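Side-chain contacts in bifunctional enzyme IspD/IspF (Campylobacter jejuni, PDB 1W55), which makes 4-diphosphocytidyl-2-C-methyl-D-erythritol from CTP and methylerythritol phosphate, and cyclises its 2-phosphate to methylerythritol 2,4-cyclodiphosphate with release of CMP: residues A[341-344]-A[348-351]; A[217-222]-A[249-254]. One frame throughout, in Å; residues are numbered along the deposited sequence.

Contact 1: residues A[341-344]-A[348-351]; sequences TTTE and FIGR. With MG (magnesium ion), chain B; C (cytidine-5'-monophosphate), chain C.
In the IspF active site, Thr343 of the phosphate-binding loop 341-344 packs on Ile349 and Gly350 where the chain turns into the short helix 347-350. The Thr343 methyl lies across the Ile349 branch, CG2 to CG2 at 3.9 Å. With chi1 at 61°, its hydroxyl is turned over the bare backbone of the glycine, and Thr343 OG1 comes within 3.4 Å of Gly350 CA; its hydrogen bond runs to Leu346 O. This loop follows strand 336-341, outermost in this chain's IspF sheet, and the threonines before Thr343 face CMP. Thr341 OG1 coordinates magnesium at 2.3 Å. The same Thr341 OG1 donates to Thr342 O at 2.8 Å, in the carbonyl plane and on a lone pair. CMP OP3 and three waters bind the ion too, and Asp217 of a neighbouring subunit completes the shell. Thr342 N donates to CMP OP1 at 2.7 Å; the Thr342 hydroxyl meets the same oxygen, consistent with a role in transition-state stabilisation. Folded back at chi2 (-52°), Glu344 brings OE2 to within 2.8 Å of a magnesium-bound water that donates to it. Ile349 CG1 lies over one face of the Phe348 ring, toward its rim; Phe348 and Arg351 line the geranyl diphosphate pocket.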
loop_
_atom_site.group_PDB
_atom_site.type_symbol
_atom_site.label_atom_id
_atom_site.label_comp_id
_atom_site.label_asym_id
_atom_site.label_seq_id
_atom_site.Cartn_x
_atom_site.Cartn_y
_atom_site.Cartn_z
ATOM N N THR A 341 46.879 -20.170 1.215
ATOM C CA THR A 341 47.988 -19.745 2.062
ATOM C C THR A 341 48.907 -20.935 2.331
ATOM O O THR A 341 48.465 -22.092 2.296
ATOM C CB THR A 341 47.477 -19.115 3.406
ATOM O OG1 THR A 341 48.601 -18.721 4.210
ATOM C CG2 THR A 341 46.763 -20.168 4.291
ATOM N N THR A 342 50.187 -20.664 2.567
ATOM C CA THR A 342 51.067 -21.681 3.145
ATOM C C THR A 342 50.966 -21.569 4.666
ATOM O O THR A 342 50.279 -20.683 5.184
ATOM C CB THR A 342 52.535 -21.502 2.695
ATOM O OG1 THR A 342 53.085 -20.327 3.307
ATOM C CG2 THR A 342 52.658 -21.229 1.157
ATOM N N THR A 343 51.645 -22.461 5.379
ATOM C CA THR A 343 51.753 -22.343 6.830
ATOM C C THR A 343 53.188 -22.041 7.252
ATOM O O THR A 343 53.596 -22.387 8.356
ATOM C CB THR A 343 51.214 -23.611 7.550
ATOM O OG1 THR A 343 51.977 -24.760 7.159
ATOM C CG2 THR A 343 49.777 -23.938 7.096
ATOM N N GLU A 344 53.946 -21.383 6.373
ATOM C CA GLU A 344 55.315 -20.955 6.686
ATOM C C GLU A 344 56.194 -22.143 7.039
ATOM O O GLU A 344 57.020 -22.054 7.955
ATOM C CB GLU A 344 55.331 -19.966 7.869
ATOM C CG GLU A 344 54.507 -18.713 7.672
ATOM C CD GLU A 344 54.838 -18.003 6.386
ATOM O OE1 GLU A 344 56.005 -17.585 6.215
ATOM O OE2 GLU A 344 53.930 -17.872 5.543
ATOM N N PHE A 348 52.196 -30.310 9.778
ATOM C CA PHE A 348 52.082 -31.308 8.725
ATOM C C PHE A 348 51.910 -30.696 7.326
ATOM O O PHE A 348 52.459 -31.227 6.353
ATOM C CB PHE A 348 51.010 -32.375 9.059
ATOM C CG PHE A 348 49.582 -31.970 8.755
ATOM C CD1 PHE A 348 49.051 -32.118 7.472
ATOM C CD2 PHE A 348 48.743 -31.507 9.768
ATOM C CE1 PHE A 348 47.719 -31.781 7.194
ATOM C CE2 PHE A 348 47.409 -31.162 9.507
ATOM C CZ PHE A 348 46.894 -31.296 8.215
ATOM N N ILE A 349 51.180 -29.581 7.230
ATOM C CA ILE A 349 50.993 -28.885 5.948
ATOM C C ILE A 349 52.305 -28.290 5.480
ATOM O O ILE A 349 52.668 -28.441 4.318
ATOM C CB ILE A 349 49.892 -27.794 6.037
ATOM C CG1 ILE A 349 48.540 -28.455 6.327
ATOM C CG2 ILE A 349 49.812 -26.996 4.737
ATOM C CD1 ILE A 349 47.513 -27.535 6.887
ATOM N N GLY A 350 53.012 -27.633 6.401
ATOM C CA GLY A 350 54.301 -27.026 6.126
ATOM C C GLY A 350 55.366 -28.022 5.687
ATOM O O GLY A 350 56.201 -27.691 4.847
ATOM N N ARG A 351 55.315 -29.234 6.246
ATOM C CA ARG A 351 56.173 -30.364 5.860
ATOM C C ARG A 351 55.795 -31.015 4.522
ATOM O O ARG A 351 56.460 -31.967 4.086
ATOM C CB ARG A 351 56.071 -31.459 6.912
ATOM C CG ARG A 351 57.093 -31.405 8.008
ATOM C CD ARG A 351 56.833 -32.461 9.061
ATOM N NE ARG A 351 56.517 -31.782 10.291
ATOM C CZ ARG A 351 55.410 -31.923 10.994
ATOM N NH1 ARG A 351 54.460 -32.783 10.646
ATOM N NH2 ARG A 351 55.282 -31.195 12.088
HETATM MG MG MG B . 49.653 -16.707 4.431
HETATM O OP3 C C . 50.733 -16.147 2.894
HETATM P P C C . 51.743 -16.959 2.141
HETATM O OP1 C C . 51.718 -18.413 2.486
HETATM O OP2 C C . 53.115 -16.352 2.221
HETATM O "O5'" C C . 51.286 -16.875 0.608
HETATM C "C5'" C C . 51.292 -15.648 -0.108
HETATM C "C4'" C C . 50.302 -15.719 -1.269
HETATM O "O4'" C C . 50.610 -16.790 -2.175
HETATM C "C3'" C C . 48.852 -15.974 -0.859
HETATM O "O3'" C C . 48.168 -14.774 -0.509
HETATM C "C2'" C C . 48.256 -16.614 -2.101
HETATM O "O2'" C C . 47.936 -15.598 -3.048
HETATM C "C1'" C C . 49.412 -17.359 -2.731
HETATM N N1 C C . 49.436 -18.834 -2.565
HETATM C C2 C C . 49.013 -19.676 -3.615
HETATM O O2 C C . 48.570 -19.175 -4.671
HETATM N N3 C C . 49.072 -21.028 -3.493
HETATM C C4 C C . 49.535 -21.595 -2.353
HETATM N N4 C C . 49.598 -22.949 -2.222
HETATM C C5 C C . 49.943 -20.783 -1.303
HETATM C C6 C C . 49.897 -19.395 -1.432
HETATM O O HOH W 1 51.153 -17.750 5.564
HETATM O O HOH W 2 50.101 -14.594 4.761
HETATM O O HOH W 3 48.061 -15.907 3.455
#

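Contact 2: residues A[217-222]-A[249-254]. With MG (magnesium ion), chain D.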
loop_
_atom_site.group_PDB
_atom_site.type_symbol
_atom_site.label_atom_id
_atom_site.label_comp_id
_atom_site.label_asym_id
_atom_site.label_seq_id
_atom_site.Cartn_x
_atom_site.Cartn_y
_atom_site.Cartn_z
ATOM N N ASP A 217 38.482 -30.226 5.302
ATOM C CA ASP A 217 38.957 -31.525 4.884
ATOM C C ASP A 217 40.462 -31.527 4.689
ATOM O O ASP A 217 41.061 -30.503 4.345
ATOM C CB ASP A 217 38.262 -31.962 3.601
ATOM C CG ASP A 217 38.139 -33.474 3.495
ATOM O OD1 ASP A 217 38.512 -34.203 4.453
ATOM O OD2 ASP A 217 37.682 -34.019 2.480
ATOM N N VAL A 218 41.050 -32.694 4.934
ATOM C CA VAL A 218 42.487 -32.924 4.852
ATOM C C VAL A 218 42.706 -34.185 4.012
ATOM O O VAL A 218 42.077 -35.226 4.260
ATOM C CB VAL A 218 43.109 -33.108 6.277
ATOM C CG1 VAL A 218 44.581 -33.539 6.213
ATOM C CG2 VAL A 218 42.970 -31.847 7.095
ATOM N N HIS A 219 43.541 -34.073 2.983
ATOM C CA HIS A 219 44.048 -35.247 2.275
ATOM C C HIS A 219 45.567 -35.271 2.380
ATOM O O HIS A 219 46.200 -34.241 2.633
ATOM C CB HIS A 219 43.615 -35.266 0.807
ATOM C CG HIS A 219 42.149 -35.494 0.604
ATOM N ND1 HIS A 219 41.271 -35.690 1.648
ATOM C CD2 HIS A 219 41.406 -35.540 -0.524
ATOM C CE1 HIS A 219 40.046 -35.839 1.174
ATOM N NE2 HIS A 219 40.100 -35.746 -0.141
ATOM N N GLU A 220 46.128 -36.457 2.188
ATOM C CA GLU A 220 47.556 -36.715 2.319
ATOM C C GLU A 220 48.249 -36.691 0.957
ATOM O O GLU A 220 47.716 -37.205 -0.033
ATOM C CB GLU A 220 47.737 -38.086 2.979
ATOM C CG GLU A 220 49.170 -38.500 3.268
ATOM C CD GLU A 220 49.261 -39.869 3.917
ATOM O OE1 GLU A 220 50.377 -40.241 4.344
ATOM O OE2 GLU A 220 48.223 -40.573 4.001
ATOM N N PHE A 221 49.427 -36.087 0.904
ATOM C CA PHE A 221 50.253 -36.156 -0.298
ATOM C C PHE A 221 50.916 -37.538 -0.447
ATOM O O PHE A 221 50.962 -38.336 0.501
ATOM C CB PHE A 221 51.333 -35.069 -0.278
ATOM C CG PHE A 221 50.875 -33.730 -0.819
ATOM C CD1 PHE A 221 50.845 -32.603 0.007
ATOM C CD2 PHE A 221 50.494 -33.591 -2.149
ATOM C CE1 PHE A 221 50.433 -31.362 -0.483
ATOM C CE2 PHE A 221 50.066 -32.352 -2.644
ATOM C CZ PHE A 221 50.050 -31.233 -1.815
ATOM N N GLY A 222 51.433 -37.805 -1.647
ATOM C CA GLY A 222 52.222 -38.996 -1.891
ATOM C C GLY A 222 51.619 -39.977 -2.879
ATOM O O GLY A 222 51.995 -41.141 -2.888
ATOM N N LEU A 249 39.449 -30.077 -2.181
ATOM C CA LEU A 249 38.640 -28.875 -2.322
ATOM C C LEU A 249 37.157 -29.238 -2.519
ATOM O O LEU A 249 36.298 -28.800 -1.752
ATOM C CB LEU A 249 39.174 -27.965 -3.439
ATOM C CG LEU A 249 38.505 -26.586 -3.508
ATOM C CD1 LEU A 249 39.414 -25.556 -4.195
ATOM C CD2 LEU A 249 37.138 -26.655 -4.196
ATOM N N ALA A 250 36.865 -30.036 -3.541
ATOM C CA ALA A 250 35.490 -30.423 -3.836
ATOM C C ALA A 250 34.847 -31.083 -2.612
ATOM O O ALA A 250 33.678 -30.858 -2.321
ATOM C CB ALA A 250 35.441 -31.361 -5.055
ATOM N N HIS A 251 35.630 -31.874 -1.886
ATOM C CA HIS A 251 35.133 -32.594 -0.725
ATOM C C HIS A 251 34.808 -31.647 0.425
ATOM O O HIS A 251 33.777 -31.808 1.082
ATOM C CB HIS A 251 36.137 -33.675 -0.300
ATOM C CG HIS A 251 36.379 -34.699 -1.366
ATOM N ND1 HIS A 251 37.531 -35.453 -1.433
ATOM C CD2 HIS A 251 35.623 -35.070 -2.427
ATOM C CE1 HIS A 251 37.472 -36.250 -2.484
ATOM N NE2 HIS A 251 36.321 -36.042 -3.100
ATOM N N SER A 252 35.670 -30.650 0.638
ATOM C CA SER A 252 35.440 -29.659 1.685
ATOM C C SER A 252 34.202 -28.840 1.351
ATOM O O SER A 252 33.364 -28.586 2.213
ATOM C CB SER A 252 36.655 -28.741 1.840
ATOM O OG SER A 252 36.379 -27.683 2.741
ATOM N N LEU A 253 34.086 -28.443 0.089
ATOM C CA LEU A 253 32.964 -27.635 -0.349
ATOM C C LEU A 253 31.623 -28.393 -0.236
ATOM O O LEU A 253 30.615 -27.830 0.189
ATOM C CB LEU A 253 33.198 -27.147 -1.771
ATOM C CG LEU A 253 32.089 -26.312 -2.382
ATOM C CD1 LEU A 253 31.712 -25.107 -1.472
ATOM C CD2 LEU A 253 32.515 -25.873 -3.787
ATOM N N THR A 254 31.625 -29.665 -0.617
ATOM C CA THR A 254 30.464 -30.530 -0.431
ATOM C C THR A 254 29.998 -30.517 1.032
ATOM O O THR A 254 28.815 -30.374 1.309
ATOM C CB THR A 254 30.831 -31.957 -0.863
ATOM O OG1 THR A 254 31.227 -31.963 -2.263
ATOM C CG2 THR A 254 29.613 -32.860 -0.777
HETATM MG MG MG D . 37.880 -36.044 5.485
HETATM O O HOH W 4 37.446 -36.497 3.391
HETATM O O HOH W 5 39.969 -36.505 5.704
HETATM O O HOH W 6 35.958 -35.388 5.427
#
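Strand 217-222 and helix 249-254 run nearly antiparallel, their axes at 159° and 8.0 Å apart at closest approach. The backbones come nearest at Asp217 and Ser252, where the CA atoms of these two residues are 5.1 Å apart and the Asp217 and Ser252 CB atoms pack against each other; the Ser252 hydroxyl turns instead to Val357 O on strand 354-365. Two residues further along the strand, His219 reaches His251. The rings meet rim to rim, their planes at 53°, and His219 NE2 and His251 ND1 share a hydrogen bond of 2.9 Å, with each nitrogen near the plane of the other's ring. Each ring has a further partner at its other nitrogen. His219 ND1 donates to Val218 O at 2.8 Å, approaching from above the carbonyl plane, while His251 NE2 is hydrogen-bonded to Ser282; His243 also stacks on the His219 ring. Asp217 extends its carboxylate anti to the backbone N (chi1 -150°), which carries OD2 to 3.2 Å from His251 CB and leaves OD1 for magnesium at 2.2 Å. A water on that ion donates to Asp217 OD2 at 2.7 Å. Asp217, His219 and His251 are, by analogy with other IspF enzymes, probably the ligands of a divalent metal. Here magnesium uses the aspartate alone of the three, and His219 NE2 and His251 ND1 are bonded to each other; a metal held by these two nitrogens would probably have to replace their hydrogen bond.

Overall arrangement
Within one chain, contact 1 and contact 2 lie with centres 15 Å apart and meet directly where Phe348 CE1 packs on Val218 CG1 at 3.7 Å, yet they serve different active sites. Each catalytic pocket is built across a subunit interface: the 341-344 loop of one copy and the 217-222 strand of the next jointly bind one magnesium beside the CMP phosphate, and Thr343 packs on Val218 of that neighbour. The pair in one chain thus joins two successive sites in the ring of IspF domains. Contact 1 is also the nearer to bound geranyl diphosphate, about 5 Å from the Ile349 side chain against about 10 Å from that of Ser252.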